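Local coordinates for protein aspergillopepsin-2 heavy chain (Aspergillus niger var. macrosporus, PDB 1Y43) that probably cleaves peptide bonds in proteins as the heavy chain of a glutamic endopeptidase of the G1 family, at residues A9-I13 against L23-V27; Y42-D47 against F92-G98. All blocks are in the same frame, centred on the assembly; numbering follows the deposited sequence.

In the fold
Both contacts belong to the all-beta architecture of the chain, and their centres lie about 13 Å apart. Contact 1 is the buried pairing of strands 4-13 and 22-32, with its centre about 3 Å from the centre of the chain. Contact 2, its centre about 16 Å from the centre of the chain, ties the end of strand 35-45 to the loop after strand 86-92. Strand 22-32 connects them, because it pairs with strand 35-45 in the same sheet: Gln24 O lies 3.0 Å from Glu43 N, a probable hydrogen bond, and Leu23 CD1 packs 3.7 Å from Phe92 CE2. Contact 1 also carries Gln24, probably one half of the Gln-Glu dyad of G1 peptidases.

Contact 1: residues A9-I13 against L23-V27; sequences AWVGI and LQTGV
Trp10 and Gln24 meet on one face of an antiparallel strand pair. The Gln24 side chain rises beside the indole and presents OE1 over the middle of the ring, 3.3 Å above its plane, with the amide turned 82° from it. Both first torsions set this up. Trp10 places CG between its backbone N and carbonyl carbon (chi1 52°), which swings the indole obliquely toward Gly12, whose CA lies at the ring edge. Gln24 starts in the same way and then runs extended, which carries OE1 over the indole. Trp10 NE1 donates a hydrogen bond to Glu110 OE1, which helps fix the ring's rotation.

Glycine suits the cross-strand places on this face. Gly26 faces Trp10 with the CA atoms only 4.0 Å apart, and the bare backbone lets Trp10 CB sit 3.8 Å from Gly26 CA. Gly12 likewise lies opposite Gln24, at the rim of the indole. Alternating with these two pairs, three hydrogen-bonded pairs supply six backbone bonds that hold the register. The tightest, Ile13 N to Leu23 O, measures 2.9 Å, while Val11 N to Thr25 O is longer at 3.2 Å.

On the other face, Ala9, Val11, Ile13, Leu23, Thr25 and Val27 form a mostly apolar surface; Val11 CG2 approaches Thr25 CG2 to 4.4 Å. Thr25 suits this layer because its methyl packs while OG1 is satisfied by Trp41 O. Val65 and Val67 of strand 62-69 cover part of the surface, and side chains of the other chain also pack on it.

This is a beta hairpin in a beta-sandwich peptidase: one face packs into the interior, and the other gathers Trp10, Gln24 and Glu110, the last two consistent with the Gln-Glu dyad that characterises family G1.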
ATOM      1  N   ALA B   9       1.768   4.269  -1.379  1.00  4.48           N
ATOM      2  CA  ALA B   9       2.295   2.913  -1.432  1.00  3.66           C
ATOM      3  C   ALA B   9       1.853   2.295  -0.115  1.00  3.42           C
ATOM      4  O   ALA B   9       2.031   2.896   0.953  1.00  3.73           O
ATOM      5  CB  ALA B   9       3.814   2.919  -1.518  1.00  4.95           C
ATOM      6  N   TRP B  10       1.291   1.098  -0.180  1.00  2.43           N
ATOM      7  CA  TRP B  10       0.815   0.434   1.020  1.00  3.18           C
ATOM      8  C   TRP B  10       0.761  -1.084   0.880  1.00  3.03           C
ATOM      9  O   TRP B  10       0.907  -1.618  -0.216  1.00  3.98           O
ATOM     10  CB  TRP B  10      -0.592   0.965   1.365  1.00  3.07           C
ATOM     11  CG  TRP B  10      -1.582   0.924   0.236  1.00  3.54           C
ATOM     12  CD1 TRP B  10      -1.826   1.912  -0.684  1.00  3.86           C
ATOM     13  CD2 TRP B  10      -2.514  -0.129  -0.054  1.00  4.67           C
ATOM     14  NE1 TRP B  10      -2.855   1.542  -1.511  1.00  5.66           N
ATOM     15  CE2 TRP B  10      -3.296   0.295  -1.148  1.00  4.91           C
ATOM     16  CE3 TRP B  10      -2.765  -1.386   0.513  1.00  5.45           C
ATOM     17  CZ2 TRP B  10      -4.321  -0.494  -1.689  1.00  5.98           C
ATOM     18  CZ3 TRP B  10      -3.789  -2.172  -0.031  1.00  6.47           C
ATOM     19  CH2 TRP B  10      -4.550  -1.719  -1.118  1.00  5.53           C
ATOM     20  N   VAL B  11       0.627  -1.770   2.015  1.00  3.09           N
ATOM     21  CA  VAL B  11       0.434  -3.215   2.014  1.00  3.11           C
ATOM     22  C   VAL B  11      -0.916  -3.413   2.693  1.00  3.56           C
ATOM     23  O   VAL B  11      -1.345  -2.589   3.530  1.00  4.05           O
ATOM     24  CB  VAL B  11       1.533  -4.010   2.786  1.00  3.97           C
ATOM     25  CG1 VAL B  11       2.864  -3.842   2.107  1.00  5.08           C
ATOM     26  CG2 VAL B  11       1.577  -3.603   4.254  1.00  3.44           C
ATOM     27  N   GLY B  12      -1.604  -4.473   2.321  1.00  3.27           N
ATOM     28  CA  GLY B  12      -2.896  -4.701   2.922  1.00  3.79           C
ATOM     29  C   GLY B  12      -3.473  -6.077   2.708  1.00  3.20           C
ATOM     30  O   GLY B  12      -2.904  -6.912   1.995  1.00  3.89           O
ATOM     31  N   ILE B  13      -4.559  -6.326   3.430  1.00  3.71           N
ATOM     32  CA  ILE B  13      -5.314  -7.566   3.349  1.00  4.13           C
ATOM     33  C   ILE B  13      -6.714  -7.199   2.828  1.00  3.95           C
ATOM     34  O   ILE B  13      -7.342  -6.253   3.321  1.00  3.92           O
ATOM     35  CB  ILE B  13      -5.444  -8.229   4.742  1.00  4.28           C
ATOM     36  CG1 ILE B  13      -4.053  -8.666   5.229  1.00  5.50           C
ATOM     37  CG2 ILE B  13      -6.405  -9.425   4.686  1.00  4.23           C
ATOM     38  CD1 ILE B  13      -4.031  -9.245   6.644  1.00  6.04           C
ATOM     39  N   LEU B  23      -7.715  -3.919   5.366  1.00  4.55           N
ATOM     40  CA  LEU B  23      -6.843  -3.539   6.472  1.00  4.21           C
ATOM     41  C   LEU B  23      -5.565  -3.116   5.729  1.00  4.72           C
ATOM     42  O   LEU B  23      -4.903  -3.951   5.089  1.00  4.73           O
ATOM     43  CB  LEU B  23      -6.571  -4.728   7.404  1.00  5.59           C
ATOM     44  CG  LEU B  23      -5.398  -4.588   8.384  1.00  5.87           C
ATOM     45  CD1 LEU B  23      -5.512  -3.322   9.239  1.00  7.52           C
ATOM     46  CD2 LEU B  23      -5.327  -5.819   9.262  1.00  6.70           C
ATOM     47  N   GLN B  24      -5.199  -1.837   5.829  1.00  3.87           N
ATOM     48  CA  GLN B  24      -4.045  -1.346   5.082  1.00  3.48           C
ATOM     49  C   GLN B  24      -3.306  -0.234   5.803  1.00  3.38           C
ATOM     50  O   GLN B  24      -3.850   0.430   6.687  1.00  4.02           O
ATOM     51  CB  GLN B  24      -4.522  -0.807   3.732  1.00  4.97           C
ATOM     52  CG  GLN B  24      -5.674   0.177   3.889  1.00  6.00           C
ATOM     53  CD  GLN B  24      -6.287   0.638   2.574  1.00  7.63           C
ATOM     54  OE1 GLN B  24      -5.713   0.498   1.491  1.00  8.49           O
ATOM     55  NE2 GLN B  24      -7.446   1.232   2.713  1.00  6.91           N
ATOM     56  N   THR B  25      -2.037  -0.080   5.460  1.00  2.68           N
ATOM     57  CA  THR B  25      -1.212   0.956   6.060  1.00  3.08           C
ATOM     58  C   THR B  25      -0.148   1.326   5.044  1.00  2.67           C
ATOM     59  O   THR B  25       0.328   0.470   4.280  1.00  3.83           O
ATOM     60  CB  THR B  25      -0.594   0.511   7.404  1.00  3.62           C
ATOM     61  OG1 THR B  25      -0.134   1.669   8.117  1.00  4.57           O
ATOM     62  CG2 THR B  25       0.596  -0.441   7.193  1.00  5.06           C
ATOM     63  N   GLY B  26       0.202   2.606   4.994  1.00  3.51           N
ATOM     64  CA  GLY B  26       1.195   3.032   4.035  1.00  4.33           C
ATOM     65  C   GLY B  26       1.607   4.478   4.160  1.00  3.18           C
ATOM     66  O   GLY B  26       1.398   5.121   5.188  1.00  4.64           O
ATOM     67  N   VAL B  27       2.148   4.994   3.063  1.00  3.92           N
ATOM     68  CA  VAL B  27       2.666   6.347   3.012  1.00  4.15           C
ATOM     69  C   VAL B  27       2.202   7.061   1.753  1.00  4.63           C
ATOM     70  O   VAL B  27       2.092   6.438   0.693  1.00  5.21           O
ATOM     71  CB  VAL B  27       4.215   6.292   2.967  1.00  5.52           C
ATOM     72  CG1 VAL B  27       4.794   7.674   2.741  1.00  7.77           C
ATOM     73  CG2 VAL B  27       4.764   5.679   4.257  1.00  5.86           C
TER

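Contact 2: residues Y42-D47 against F92-G98; sequences YEWYPD and FSGNVEG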
ATOM      1  N   TYR B  42      -3.035   4.830   8.370  1.00  4.67           N
ATOM      2  CA  TYR B  42      -3.600   3.485   8.507  1.00  5.04           C
ATOM      3  C   TYR B  42      -5.084   3.590   8.191  1.00  6.15           C
ATOM      4  O   TYR B  42      -5.671   4.673   8.286  1.00  5.77           O
ATOM      5  CB  TYR B  42      -3.426   2.909   9.919  1.00  6.15           C
ATOM      6  CG  TYR B  42      -4.107   3.706  11.008  1.00  5.89           C
ATOM      7  CD1 TYR B  42      -5.460   3.514  11.307  1.00  6.84           C
ATOM      8  CD2 TYR B  42      -3.396   4.670  11.726  1.00  7.25           C
ATOM      9  CE1 TYR B  42      -6.084   4.265  12.295  1.00  8.28           C
ATOM     10  CE2 TYR B  42      -4.000   5.427  12.717  1.00  8.65           C
ATOM     11  CZ  TYR B  42      -5.345   5.220  12.995  1.00  8.18           C
ATOM     12  OH  TYR B  42      -5.943   5.976  13.975  1.00 12.39           O
ATOM     13  N   GLU B  43      -5.694   2.469   7.832  1.00  5.69           N
ATOM     14  CA  GLU B  43      -7.110   2.461   7.525  1.00  5.65           C
ATOM     15  C   GLU B  43      -7.693   1.070   7.551  1.00  5.64           C
ATOM     16  O   GLU B  43      -7.064   0.112   7.101  1.00  5.85           O
ATOM     17  CB  GLU B  43      -7.364   3.063   6.133  1.00  7.33           C
ATOM     18  CG  GLU B  43      -8.835   2.970   5.688  1.00  8.15           C
ATOM     19  CD  GLU B  43      -9.169   3.839   4.478  1.00  9.15           C
ATOM     20  OE1 GLU B  43      -8.256   4.229   3.716  1.00  9.86           O
ATOM     21  OE2 GLU B  43     -10.369   4.158   4.324  1.00 12.47           O
ATOM     22  N   TRP B  44      -8.861   0.954   8.156  1.00  5.15           N
ATOM     23  CA  TRP B  44      -9.583  -0.299   8.148  1.00  5.31           C
ATOM     24  C   TRP B  44     -10.882   0.074   7.419  1.00  6.27           C
ATOM     25  O   TRP B  44     -11.868   0.494   8.038  1.00  5.91           O
ATOM     26  CB  TRP B  44      -9.872  -0.838   9.558  1.00  5.23           C
ATOM     27  CG  TRP B  44     -10.454  -2.247   9.543  1.00  6.41           C
ATOM     28  CD1 TRP B  44     -11.568  -2.686   8.848  1.00  7.86           C
ATOM     29  CD2 TRP B  44      -9.937  -3.396  10.213  1.00  5.19           C
ATOM     30  NE1 TRP B  44     -11.754  -4.022   9.049  1.00  7.89           N
ATOM     31  CE2 TRP B  44     -10.765  -4.489   9.882  1.00  7.74           C
ATOM     32  CE3 TRP B  44      -8.839  -3.613  11.062  1.00  5.98           C
ATOM     33  CZ2 TRP B  44     -10.537  -5.786  10.370  1.00  7.44           C
ATOM     34  CZ3 TRP B  44      -8.611  -4.898  11.543  1.00  6.61           C
ATOM     35  CH2 TRP B  44      -9.453  -5.965  11.194  1.00  6.60           C
ATOM     36  N   TYR B  45     -10.828   0.033   6.092  1.00  7.13           N
ATOM     37  CA  TYR B  45     -11.976   0.352   5.252  1.00  8.81           C
ATOM     38  C   TYR B  45     -13.139  -0.543   5.685  1.00  8.65           C
ATOM     39  O   TYR B  45     -12.935  -1.729   5.920  1.00  8.96           O
ATOM     40  CB  TYR B  45     -11.583   0.098   3.793  1.00 10.35           C
ATOM     41  CG  TYR B  45     -12.695   0.275   2.795  1.00 14.32           C
ATOM     42  CD1 TYR B  45     -13.570  -0.777   2.504  1.00 17.06           C
ATOM     43  CD2 TYR B  45     -12.876   1.488   2.137  1.00 16.64           C
ATOM     44  CE1 TYR B  45     -14.604  -0.624   1.572  1.00 18.75           C
ATOM     45  CE2 TYR B  45     -13.905   1.656   1.198  1.00 18.07           C
ATOM     46  CZ  TYR B  45     -14.767   0.596   0.925  1.00 19.24           C
ATOM     47  OH  TYR B  45     -15.803   0.759   0.020  1.00 21.82           O
ATOM     48  N   PRO B  46     -14.390  -0.038   5.661  1.00  9.54           N
ATOM     49  CA  PRO B  46     -14.887   1.287   5.271  1.00  9.44           C
ATOM     50  C   PRO B  46     -14.731   2.490   6.187  1.00  9.45           C
ATOM     51  O   PRO B  46     -15.308   3.541   5.901  1.00 12.05           O
ATOM     52  CB  PRO B  46     -16.350   1.010   4.941  1.00  9.15           C
ATOM     53  CG  PRO B  46     -16.716   0.049   5.982  1.00 10.32           C
ATOM     54  CD  PRO B  46     -15.523  -0.913   6.010  1.00 10.22           C
ATOM     55  N   ASP B  47     -14.000   2.364   7.287  1.00  9.18           N
ATOM     56  CA  ASP B  47     -13.764   3.521   8.145  1.00  9.42           C
ATOM     57  C   ASP B  47     -12.762   4.411   7.381  1.00  9.25           C
ATOM     58  O   ASP B  47     -12.157   3.980   6.392  1.00  8.82           O
ATOM     59  CB  ASP B  47     -13.151   3.069   9.477  1.00 10.69           C
ATOM     60  CG  ASP B  47     -13.219   4.136  10.573  1.00 14.19           C
ATOM     61  OD1 ASP B  47     -13.663   5.281  10.337  1.00 14.97           O
ATOM     62  OD2 ASP B  47     -12.815   3.813  11.709  1.00 16.85           O
ATOM     63  N   PHE B  92      -6.350  -2.318  16.347  1.00  7.46           N
ATOM     64  CA  PHE B  92      -7.791  -2.312  16.167  1.00 10.04           C
ATOM     65  C   PHE B  92      -8.268  -3.490  17.013  1.00 12.87           C
ATOM     66  O   PHE B  92      -8.240  -4.627  16.554  1.00 11.24           O
ATOM     67  CB  PHE B  92      -8.157  -2.575  14.693  1.00 10.07           C
ATOM     68  CG  PHE B  92      -7.590  -1.574  13.708  1.00  9.11           C
ATOM     69  CD1 PHE B  92      -8.323  -0.451  13.352  1.00  9.39           C
ATOM     70  CD2 PHE B  92      -6.396  -1.837  13.034  1.00  8.83           C
ATOM     71  CE1 PHE B  92      -7.880   0.387  12.347  1.00 10.03           C
ATOM     72  CE2 PHE B  92      -5.942  -1.001  12.023  1.00  8.98           C
ATOM     73  CZ  PHE B  92      -6.688   0.109  11.672  1.00  9.81           C
ATOM     74  N   SER B  93      -8.691  -3.228  18.248  1.00 17.73           N
ATOM     75  CA  SER B  93      -9.129  -4.288  19.171  1.00 22.52           C
ATOM     76  C   SER B  93     -10.468  -4.903  18.811  1.00 25.65           C
ATOM     77  O   SER B  93     -10.847  -5.957  19.323  1.00 27.05           O
ATOM     78  CB  SER B  93      -9.202  -3.739  20.588  1.00 23.75           C
ATOM     79  OG  SER B  93      -8.090  -2.899  20.838  1.00 28.05           O
ATOM     80  N   GLY B  94     -11.173  -4.232  17.917  1.00 28.53           N
ATOM     81  CA  GLY B  94     -12.475  -4.677  17.478  1.00 31.35           C
ATOM     82  C   GLY B  94     -13.183  -3.371  17.186  1.00 33.85           C
ATOM     83  O   GLY B  94     -12.514  -2.344  16.988  1.00 33.72           O
ATOM     84  N   ASN B  95     -14.514  -3.381  17.202  1.00 35.13           N
ATOM     85  CA  ASN B  95     -15.303  -2.179  16.934  1.00 36.37           C
ATOM     86  C   ASN B  95     -15.053  -1.659  15.514  1.00 35.13           C
ATOM     87  O   ASN B  95     -15.255  -0.474  15.224  1.00 36.34           O
ATOM     88  CB  ASN B  95     -14.990  -1.075  17.971  1.00 39.45           C
ATOM     89  CG  ASN B  95     -15.351  -1.485  19.403  1.00 43.04           C
ATOM     90  OD1 ASN B  95     -16.494  -1.823  19.703  1.00 46.26           O
ATOM     91  ND2 ASN B  95     -14.376  -1.440  20.292  1.00 45.00           N
ATOM     92  N   VAL B  96     -14.643  -2.550  14.617  1.00 32.46           N
ATOM     93  CA  VAL B  96     -14.371  -2.138  13.252  1.00 30.06           C
ATOM     94  C   VAL B  96     -15.671  -2.058  12.460  1.00 28.82           C
ATOM     95  O   VAL B  96     -16.717  -2.520  12.922  1.00 28.82           O
ATOM     96  CB  VAL B  96     -13.348  -3.071  12.551  1.00 28.95           C
ATOM     97  CG1 VAL B  96     -12.070  -3.125  13.363  1.00 28.04           C
ATOM     98  CG2 VAL B  96     -13.920  -4.458  12.343  1.00 28.54           C
ATOM     99  N   GLU B  97     -15.595  -1.508  11.250  1.00 26.55           N
ATOM    100  CA  GLU B  97     -16.793  -1.357  10.430  1.00 24.77           C
ATOM    101  C   GLU B  97     -16.949  -2.404   9.333  1.00 22.90           C
ATOM    102  O   GLU B  97     -17.891  -2.324   8.528  1.00 23.06           O
ATOM    103  CB  GLU B  97     -16.831   0.044   9.821  1.00 24.70           C
ATOM    104  CG  GLU B  97     -16.900   1.159  10.864  1.00 27.27           C
ATOM    105  CD  GLU B  97     -16.950   2.543  10.252  1.00 28.77           C
ATOM    106  OE1 GLU B  97     -17.127   2.657   9.015  1.00 28.86           O
ATOM    107  OE2 GLU B  97     -16.814   3.528  11.011  1.00 30.14           O
ATOM    108  N   GLY B  98     -16.033  -3.376   9.300  1.00 19.78           N
ATOM    109  CA  GLY B  98     -16.100  -4.415   8.289  1.00 16.58           C
ATOM    110  C   GLY B  98     -15.270  -5.644   8.599  1.00 14.06           C
ATOM    111  O   GLY B  98     -14.183  -5.552   9.179  1.00 15.37           O
TER
HETATM  112  O   HOH W   1     -13.424   0.018  10.401  1.00 17.35           O
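Trp44 is the bump, and the loop from Phe92 to Gly98 curls round it as the hollow. Its six-membered ring drives an edge at the face of Phe92 in a T-shaped pair, planes 69° apart, with Trp44 CE3 3.6 Å from Phe92 CG. Val96, branched at CB, sets methyl CG1 over one indole face, 3.9 Å from the centroid of the six-membered ring, a CH-pi contact. The polar corner is used too: Trp44 NE1 donates to Gly98 O at 2.9 Å, tilted from the ring plane. With CG anti to the backbone N (chi1 -172°), the indole reaches out from the strand into this socket.

Phe92 also fills the notch beside Tyr42, whose CD1 lies 3.6 Å from Phe92 CZ. Beyond the tryptophan, Pro46, after a cis peptide bond, packs with Pro46 CG 3.8 Å from Glu97 CB. A water spans the two segments, donating to Trp44 O and accepting from Glu97 N. The carboxylates of Asp47 and Glu97 lie stacked, Asp47 OD1 3.7 Å from Glu97 OE2; such closeness probably disfavours ionisation of both, though the hydrogen bond between Tyr50 OH and Asp47 OD1 may offset this for Asp47.

His90 stacks on Tyr42 and meets Phe92 edge-to-face, while Leu23 and Leu100 also pack on Trp44. The cluster thus joins the end of strand 35-45 to the loop leading from strand 86-92 to strand 104-114.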